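Local coordinates for protein monooxygenase (Agrobacterium tumefaciens, PDB 2I7G) that probably catalyses a flavin-dependent oxidation with molecular oxygen, as a TIM-barrel member of the luciferase-like monooxygenase family, at residues T28-V32 / R47-L51; I254-F259 / G304-L308. All blocks are in the same frame, centred on the assembly; numbering follows the deposited sequence. Where two conformers were deposited one is given.

Contact 1: T28-V32 / R47-L51; sequences TFADV and RLREL
In the first beta-alpha unit of a TIM barrel, Arg47 of helix 40-60 reaches back across Ala30 to Asp31, on the loop that follows strand 23-28. The arginine makes the largest share of the contact. Its CG stands anti to the backbone N (chi1 -175°), and a bend at chi2 (66°) lays the chain along the loop. Val32 CG1 packs on its root, 3.5 Å from Arg47 CB. Farther out, Arg47 NE gives Asp31 O a weak hydrogen bond of 3.0 Å, bent to 127° at the hydrogen; the carbonyl oxygen lies at the edge of the guanidinium, near its plane. Ala30 CA covers one face of this group, 3.8 Å from Arg47 NH2. In the guanidinium plane, Arg47 NH2 donates to a water O 2.8 Å away, and that water donates to Asp31 OD2 at 3.1 Å, so the opposite charges are linked through solvent instead of touching. Each has a direct ionic partner outside the two segments: Glu54 for Arg47 NH1, Arg281 for Asp31 OD1. Toward Thr28 and Leu51 the contact turns apolar. Thr28 CG2 meets Leu51 CD1 at 3.5 Å, the two side chains sliding past each other in opposite directions, and Leu51 CD2 touches Ala30 CB. Thr28 OG1 accepts from Ala30 N at 3.1 Å, closing an ST turn where the strand runs out, and also hydrogen-bonds Ala335 O. Loop and helix thus meet in a buried, mixed interface at the C-terminal end of a barrel strand, where TIM barrels carry their active sites.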
ATOM      1  N   THR B  28      -6.450  15.356   3.928  1.00 22.59           N
ATOM      2  CA  THR B  28      -5.866  16.098   2.803  1.00 24.43           C
ATOM      3  C   THR B  28      -5.878  15.176   1.587  1.00 23.05           C
ATOM      4  O   THR B  28      -5.972  13.928   1.740  1.00 22.33           O
ATOM      5  CB  THR B  28      -4.439  16.642   3.128  1.00 24.79           C
ATOM      6  OG1 THR B  28      -3.884  17.375   2.010  1.00 25.74           O
ATOM      7  CG2 THR B  28      -3.484  15.491   3.461  1.00 26.23           C
ATOM      8  N   PHE B  29      -5.733  15.807   0.418  1.00 22.81           N
ATOM      9  CA  PHE B  29      -5.597  15.122  -0.845  1.00 23.72           C
ATOM     10  C   PHE B  29      -4.147  15.104  -1.324  1.00 24.91           C
ATOM     11  O   PHE B  29      -3.845  14.448  -2.354  1.00 25.71           O
ATOM     12  CB  PHE B  29      -6.487  15.788  -1.920  1.00 24.01           C
ATOM     13  CG  PHE B  29      -7.967  15.781  -1.588  1.00 23.65           C
ATOM     14  CD1 PHE B  29      -8.493  14.877  -0.662  1.00 25.07           C
ATOM     15  CD2 PHE B  29      -8.832  16.676  -2.223  1.00 26.81           C
ATOM     16  CE1 PHE B  29      -9.869  14.840  -0.376  1.00 24.85           C
ATOM     17  CE2 PHE B  29     -10.188  16.678  -1.948  1.00 28.03           C
ATOM     18  CZ  PHE B  29     -10.729  15.768  -1.009  1.00 26.21           C
ATOM     19  N   ALA B  30      -3.276  15.821  -0.584  1.00 23.56           N
ATOM     20  CA  ALA B  30      -1.847  15.879  -0.878  1.00 24.66           C
ATOM     21  C   ALA B  30      -1.642  16.450  -2.288  1.00 23.94           C
ATOM     22  O   ALA B  30      -1.051  15.815  -3.172  1.00 23.55           O
ATOM     23  CB  ALA B  30      -1.210  14.480  -0.735  1.00 23.61           C
ATOM     24  N   ASP B  31      -2.136  17.672  -2.467  1.00 23.80           N
ATOM     25  CA  ASP B  31      -1.954  18.493  -3.682  1.00 24.92           C
ATOM     26  C   ASP B  31      -0.472  18.729  -3.949  1.00 24.33           C
ATOM     27  O   ASP B  31       0.319  18.928  -3.027  1.00 23.97           O
ATOM     28  CB  ASP B  31      -2.649  19.854  -3.467  1.00 26.02           C
ATOM     29  CG  ASP B  31      -4.081  19.718  -2.881  1.00 29.68           C
ATOM     30  OD1 ASP B  31      -4.987  20.428  -3.366  1.00 32.87           O
ATOM     31  OD2 ASP B  31      -4.326  18.899  -1.960  1.00 36.54           O
ATOM     32  N   VAL B  32      -0.121  18.724  -5.227  1.00 24.04           N
ATOM     33  CA  VAL B  32       1.188  19.123  -5.699  1.00 25.06           C
ATOM     34  C   VAL B  32       1.072  20.190  -6.808  1.00 25.59           C
ATOM     35  O   VAL B  32       0.003  20.404  -7.417  1.00 24.65           O
ATOM     36  CB  VAL B  32       2.029  17.903  -6.210  1.00 24.58           C
ATOM     37  CG1 VAL B  32       2.243  16.899  -5.046  1.00 26.08           C
ATOM     38  CG2 VAL B  32       1.350  17.201  -7.404  1.00 24.91           C
ATOM     39  N   ARG B  47       6.505  16.231  -1.667  1.00 21.60           N
ATOM     40  CA  ARG B  47       5.150  16.308  -1.094  1.00 21.84           C
ATOM     41  C   ARG B  47       4.902  15.188  -0.078  1.00 22.48           C
ATOM     42  O   ARG B  47       4.321  15.427   1.002  1.00 20.28           O
ATOM     43  CB  ARG B  47       4.062  16.313  -2.170  1.00 21.20           C
ATOM     44  CG  ARG B  47       2.662  16.527  -1.572  1.00 20.77           C
ATOM     45  CD  ARG B  47       2.494  17.953  -0.935  1.00 21.08           C
ATOM     46  NE  ARG B  47       1.226  18.209  -0.208  1.00 24.30           N
ATOM     47  CZ  ARG B  47       1.013  17.882   1.082  1.00 25.30           C
ATOM     48  NH1 ARG B  47       1.965  17.272   1.808  1.00 26.99           N
ATOM     49  NH2 ARG B  47      -0.139  18.178   1.678  1.00 27.05           N
ATOM     50  N   LEU B  48       5.363  13.976  -0.387  1.00 21.70           N
ATOM     51  CA  LEU B  48       5.093  12.856   0.529  1.00 21.55           C
ATOM     52  C   LEU B  48       5.949  12.971   1.812  1.00 21.49           C
ATOM     53  O   LEU B  48       5.500  12.610   2.892  1.00 22.06           O
ATOM     54  CB  LEU B  48       5.311  11.524  -0.184  1.00 21.82           C
ATOM     55  CG  LEU B  48       4.190  11.202  -1.191  1.00 22.10           C
ATOM     56  CD1 LEU B  48       4.480   9.798  -1.745  1.00 25.45           C
ATOM     57  CD2 LEU B  48       2.784  11.213  -0.501  1.00 23.46           C
ATOM     58  N   ARG B  49       7.186  13.446   1.680  0.50 21.61           N
ATOM     59  CA  ARG B  49       8.000  13.719   2.865  0.50 22.80           C
ATOM     60  C   ARG B  49       7.273  14.738   3.762  0.50 22.41           C
ATOM     61  O   ARG B  49       7.105  14.510   4.974  0.50 22.09           O
ATOM     62  CB  ARG B  49       9.411  14.199   2.488  0.50 22.72           C
ATOM     63  CG  ARG B  49      10.128  14.928   3.642  0.50 23.91           C
ATOM     64  CD  ARG B  49      11.634  15.081   3.470  0.50 24.60           C
ATOM     65  NE  ARG B  49      12.016  15.769   2.240  0.50 29.37           N
ATOM     66  CZ  ARG B  49      11.772  17.044   1.958  0.50 30.89           C
ATOM     67  NH1 ARG B  49      11.116  17.813   2.815  0.50 31.36           N
ATOM     68  NH2 ARG B  49      12.194  17.549   0.802  0.50 31.14           N
ATOM     69  N   GLU B  50       6.799  15.831   3.157  1.00 21.94           N
ATOM     70  CA  GLU B  50       6.046  16.846   3.900  1.00 21.95           C
ATOM     71  C   GLU B  50       4.756  16.270   4.531  1.00 21.43           C
ATOM     72  O   GLU B  50       4.437  16.560   5.708  1.00 22.22           O
ATOM     73  CB  GLU B  50       5.735  18.022   2.972  1.00 20.82           C
ATOM     74  CG  GLU B  50       6.912  18.934   2.780  1.00 25.26           C
ATOM     75  CD  GLU B  50       6.701  19.930   1.625  1.00 30.54           C
ATOM     76  OE1 GLU B  50       5.674  19.852   0.884  1.00 34.55           O
ATOM     77  OE2 GLU B  50       7.630  20.741   1.436  1.00 35.48           O
ATOM     78  N   LEU B  51       4.050  15.427   3.770  1.00 20.69           N
ATOM     79  CA  LEU B  51       2.819  14.828   4.275  1.00 21.63           C
ATOM     80  C   LEU B  51       3.095  13.978   5.524  1.00 22.09           C
ATOM     81  O   LEU B  51       2.339  14.051   6.513  1.00 22.10           O
ATOM     82  CB  LEU B  51       2.181  13.966   3.180  1.00 21.10           C
ATOM     83  CG  LEU B  51       0.867  13.240   3.548  1.00 22.19           C
ATOM     84  CD1 LEU B  51      -0.230  14.267   3.925  1.00 25.39           C
ATOM     85  CD2 LEU B  51       0.483  12.403   2.324  1.00 22.98           C
TER
HETATM   86  O   HOH W   1      -2.070  19.498   0.119  1.00 32.66           O

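Contact 2: I254-F259 / G304-L308; sequences INVHGF and GNLFL
Phe307 and Val256 meet beside a parallel beta pairing of the TIM barrel, where short strand 307-309 lies along strand 252-260. From Phe307 CB, which is 4.0 Å from Val256 CG2, the ring runs back along strand 252-260, its CG anti to the carbonyl carbon (chi1 -79°). CG and CD2 sit against Val256 CG2, with CD2 the nearer at 3.6 Å; CE2 comes to Val256 CG1 at 3.8 Å, and CZ reaches Ile254 CD1 at 4.4 Å. The valine and phenylalanine side chains cross at about a right angle. Outside the two segments, Phe330 also meets the ring, and Lys317 makes a cation-pi contact with it. The backbone fixes this position from both sides of the residue: Phe307 N donates to His257 O, nearly straight at 166° and in the carbonyl plane, while Phe307 O accepts from Phe259 N. Between these bonds Gly258 brings its CA within 3.1 Å of Phe307 O, a CA-H...O contact. Leu306 CD2 packs on His257 CB, whereas Leu308 CD1 lies against Phe259 CB. Next to the Phe307 N to His257 O bond, a water bridges the backbones, accepting from His257 N at 2.9 Å and donating to Asn305 O at 2.8 Å.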
ATOM      1  N   ILE B 254     -18.497  15.570  10.456  1.00 22.35           N
ATOM      2  CA  ILE B 254     -18.529  16.597   9.410  1.00 23.96           C
ATOM      3  C   ILE B 254     -17.110  16.820   8.889  1.00 23.69           C
ATOM      4  O   ILE B 254     -16.132  16.838   9.666  1.00 24.60           O
ATOM      5  CB  ILE B 254     -19.231  17.905   9.840  1.00 23.66           C
ATOM      6  CG1 ILE B 254     -18.427  18.649  10.932  1.00 24.16           C
ATOM      7  CG2 ILE B 254     -20.740  17.625  10.243  1.00 22.48           C
ATOM      8  CD1 ILE B 254     -19.057  20.001  11.377  1.00 23.90           C
ATOM      9  N   ASN B 255     -17.001  16.961   7.571  1.00 23.65           N
ATOM     10  CA  ASN B 255     -15.717  17.111   6.893  1.00 23.13           C
ATOM     11  C   ASN B 255     -15.747  18.506   6.259  1.00 23.72           C
ATOM     12  O   ASN B 255     -16.572  18.763   5.404  1.00 23.42           O
ATOM     13  CB  ASN B 255     -15.596  16.086   5.770  1.00 23.11           C
ATOM     14  CG  ASN B 255     -15.488  14.653   6.264  1.00 27.12           C
ATOM     15  OD1 ASN B 255     -15.555  14.365   7.452  1.00 29.30           O
ATOM     16  ND2 ASN B 255     -15.340  13.734   5.304  1.00 26.62           N
ATOM     17  N   VAL B 256     -14.868  19.392   6.707  1.00 22.47           N
ATOM     18  CA  VAL B 256     -14.937  20.790   6.313  1.00 22.90           C
ATOM     19  C   VAL B 256     -13.557  21.295   5.856  1.00 23.39           C
ATOM     20  O   VAL B 256     -12.504  20.718   6.218  1.00 24.88           O
ATOM     21  CB  VAL B 256     -15.430  21.674   7.503  1.00 23.41           C
ATOM     22  CG1 VAL B 256     -16.729  21.128   8.056  1.00 22.55           C
ATOM     23  CG2 VAL B 256     -14.376  21.773   8.642  1.00 24.47           C
ATOM     24  N   HIS B 257     -13.582  22.399   5.117  1.00 22.37           N
ATOM     25  CA  HIS B 257     -12.356  23.088   4.754  1.00 23.75           C
ATOM     26  C   HIS B 257     -12.106  24.211   5.732  1.00 23.55           C
ATOM     27  O   HIS B 257     -13.047  24.779   6.289  1.00 22.19           O
ATOM     28  CB  HIS B 257     -12.453  23.629   3.336  1.00 24.00           C
ATOM     29  CG  HIS B 257     -12.587  22.545   2.314  1.00 28.62           C
ATOM     30  ND1 HIS B 257     -13.743  22.341   1.589  1.00 34.89           N
ATOM     31  CD2 HIS B 257     -11.735  21.557   1.948  1.00 33.67           C
ATOM     32  CE1 HIS B 257     -13.582  21.295   0.792  1.00 32.79           C
ATOM     33  NE2 HIS B 257     -12.368  20.815   0.976  1.00 32.86           N
ATOM     34  N   GLY B 258     -10.834  24.549   5.911  1.00 23.33           N
ATOM     35  CA  GLY B 258     -10.515  25.685   6.782  1.00 23.88           C
ATOM     36  C   GLY B 258      -9.037  25.799   7.075  1.00 24.86           C
ATOM     37  O   GLY B 258      -8.193  25.181   6.401  1.00 24.33           O
ATOM     38  N   PHE B 259      -8.708  26.640   8.051  1.00 23.25           N
ATOM     39  CA  PHE B 259      -7.294  26.849   8.349  1.00 22.75           C
ATOM     40  C   PHE B 259      -7.179  27.555   9.701  1.00 22.59           C
ATOM     41  O   PHE B 259      -8.040  28.364  10.056  1.00 22.77           O
ATOM     42  CB  PHE B 259      -6.649  27.683   7.231  1.00 22.69           C
ATOM     43  CG  PHE B 259      -5.167  27.893   7.399  1.00 23.10           C
ATOM     44  CD1 PHE B 259      -4.287  26.805   7.548  1.00 29.64           C
ATOM     45  CD2 PHE B 259      -4.647  29.189   7.409  1.00 26.40           C
ATOM     46  CE1 PHE B 259      -2.904  27.018   7.720  1.00 27.62           C
ATOM     47  CE2 PHE B 259      -3.241  29.409   7.573  1.00 25.08           C
ATOM     48  CZ  PHE B 259      -2.396  28.331   7.748  1.00 26.07           C
ATOM     49  N   GLY B 304     -20.764  30.377   8.303  1.00 25.48           N
ATOM     50  CA  GLY B 304     -20.326  29.894   7.014  1.00 24.74           C
ATOM     51  C   GLY B 304     -19.652  28.530   7.074  1.00 25.15           C
ATOM     52  O   GLY B 304     -19.266  28.060   8.131  1.00 25.43           O
ATOM     53  N   ASN B 305     -19.413  27.951   5.914  1.00 23.95           N
ATOM     54  CA  ASN B 305     -18.883  26.593   5.859  1.00 24.71           C
ATOM     55  C   ASN B 305     -17.351  26.474   6.054  1.00 23.94           C
ATOM     56  O   ASN B 305     -16.828  25.359   6.254  1.00 24.15           O
ATOM     57  CB  ASN B 305     -19.294  25.949   4.538  1.00 25.77           C
ATOM     58  CG  ASN B 305     -18.755  26.711   3.371  1.00 28.20           C
ATOM     59  OD1 ASN B 305     -17.635  26.532   3.005  1.00 30.21           O
ATOM     60  ND2 ASN B 305     -19.558  27.638   2.822  1.00 32.77           N
ATOM     61  N   LEU B 306     -16.629  27.597   6.031  1.00 23.94           N
ATOM     62  CA  LEU B 306     -15.160  27.554   6.208  1.00 23.24           C
ATOM     63  C   LEU B 306     -14.800  27.766   7.682  1.00 24.40           C
ATOM     64  O   LEU B 306     -15.191  28.789   8.281  1.00 24.35           O
ATOM     65  CB  LEU B 306     -14.473  28.628   5.363  1.00 24.92           C
ATOM     66  CG  LEU B 306     -14.589  28.446   3.834  1.00 25.89           C
ATOM     67  CD1 LEU B 306     -13.805  29.576   3.112  1.00 25.81           C
ATOM     68  CD2 LEU B 306     -14.036  27.055   3.433  1.00 25.39           C
ATOM     69  N   PHE B 307     -14.092  26.785   8.264  1.00 23.41           N
ATOM     70  CA  PHE B 307     -13.719  26.797   9.691  1.00 22.96           C
ATOM     71  C   PHE B 307     -12.320  27.413   9.757  1.00 23.80           C
ATOM     72  O   PHE B 307     -11.289  26.718   9.622  1.00 22.15           O
ATOM     73  CB  PHE B 307     -13.791  25.370  10.259  1.00 23.71           C
ATOM     74  CG  PHE B 307     -15.193  24.954  10.572  1.00 23.81           C
ATOM     75  CD1 PHE B 307     -15.604  24.727  11.877  1.00 25.01           C
ATOM     76  CD2 PHE B 307     -16.115  24.791   9.521  1.00 22.10           C
ATOM     77  CE1 PHE B 307     -16.904  24.358  12.137  1.00 24.45           C
ATOM     78  CE2 PHE B 307     -17.441  24.433   9.771  1.00 23.73           C
ATOM     79  CZ  PHE B 307     -17.832  24.223  11.082  1.00 23.76           C
ATOM     80  N   LEU B 308     -12.294  28.736   9.915  1.00 23.51           N
ATOM     81  CA  LEU B 308     -11.045  29.475   9.654  1.00 23.46           C
ATOM     82  C   LEU B 308     -10.821  30.642  10.633  1.00 23.92           C
ATOM     83  O   LEU B 308     -11.723  31.472  10.848  1.00 23.18           O
ATOM     84  CB  LEU B 308     -11.078  30.017   8.246  1.00 24.61           C
ATOM     85  CG  LEU B 308      -9.800  30.674   7.748  1.00 25.72           C
ATOM     86  CD1 LEU B 308      -9.616  30.383   6.288  1.00 30.32           C
ATOM     87  CD2 LEU B 308      -9.823  32.211   8.009  1.00 24.69           C
TER
HETATM   88  O   HOH W   2     -16.075  23.536   4.311  1.00 21.11           O

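Both contacts are buried, but they join different elements of the barrel. Contact 1 ties a strand-end loop to the helix that follows it, near in sequence; contact 2 pairs two strands separated by a largely helical excursion. Contact 1 mixes apolar packing with a weak arginine-to-carbonyl bond and a water bridge, whereas contact 2 rests on backbone hydrogen bonds flanked by apolar packing. Each includes a water, linking side chains in contact 1 and backbones in contact 2. Their centres lie about 19 Å apart and they do not touch, yet helix 279-286 approaches both: its Arg281 pairs with Asp31 and packs on His257. Strand 329-333 pairs with both 23-28 and 252-260.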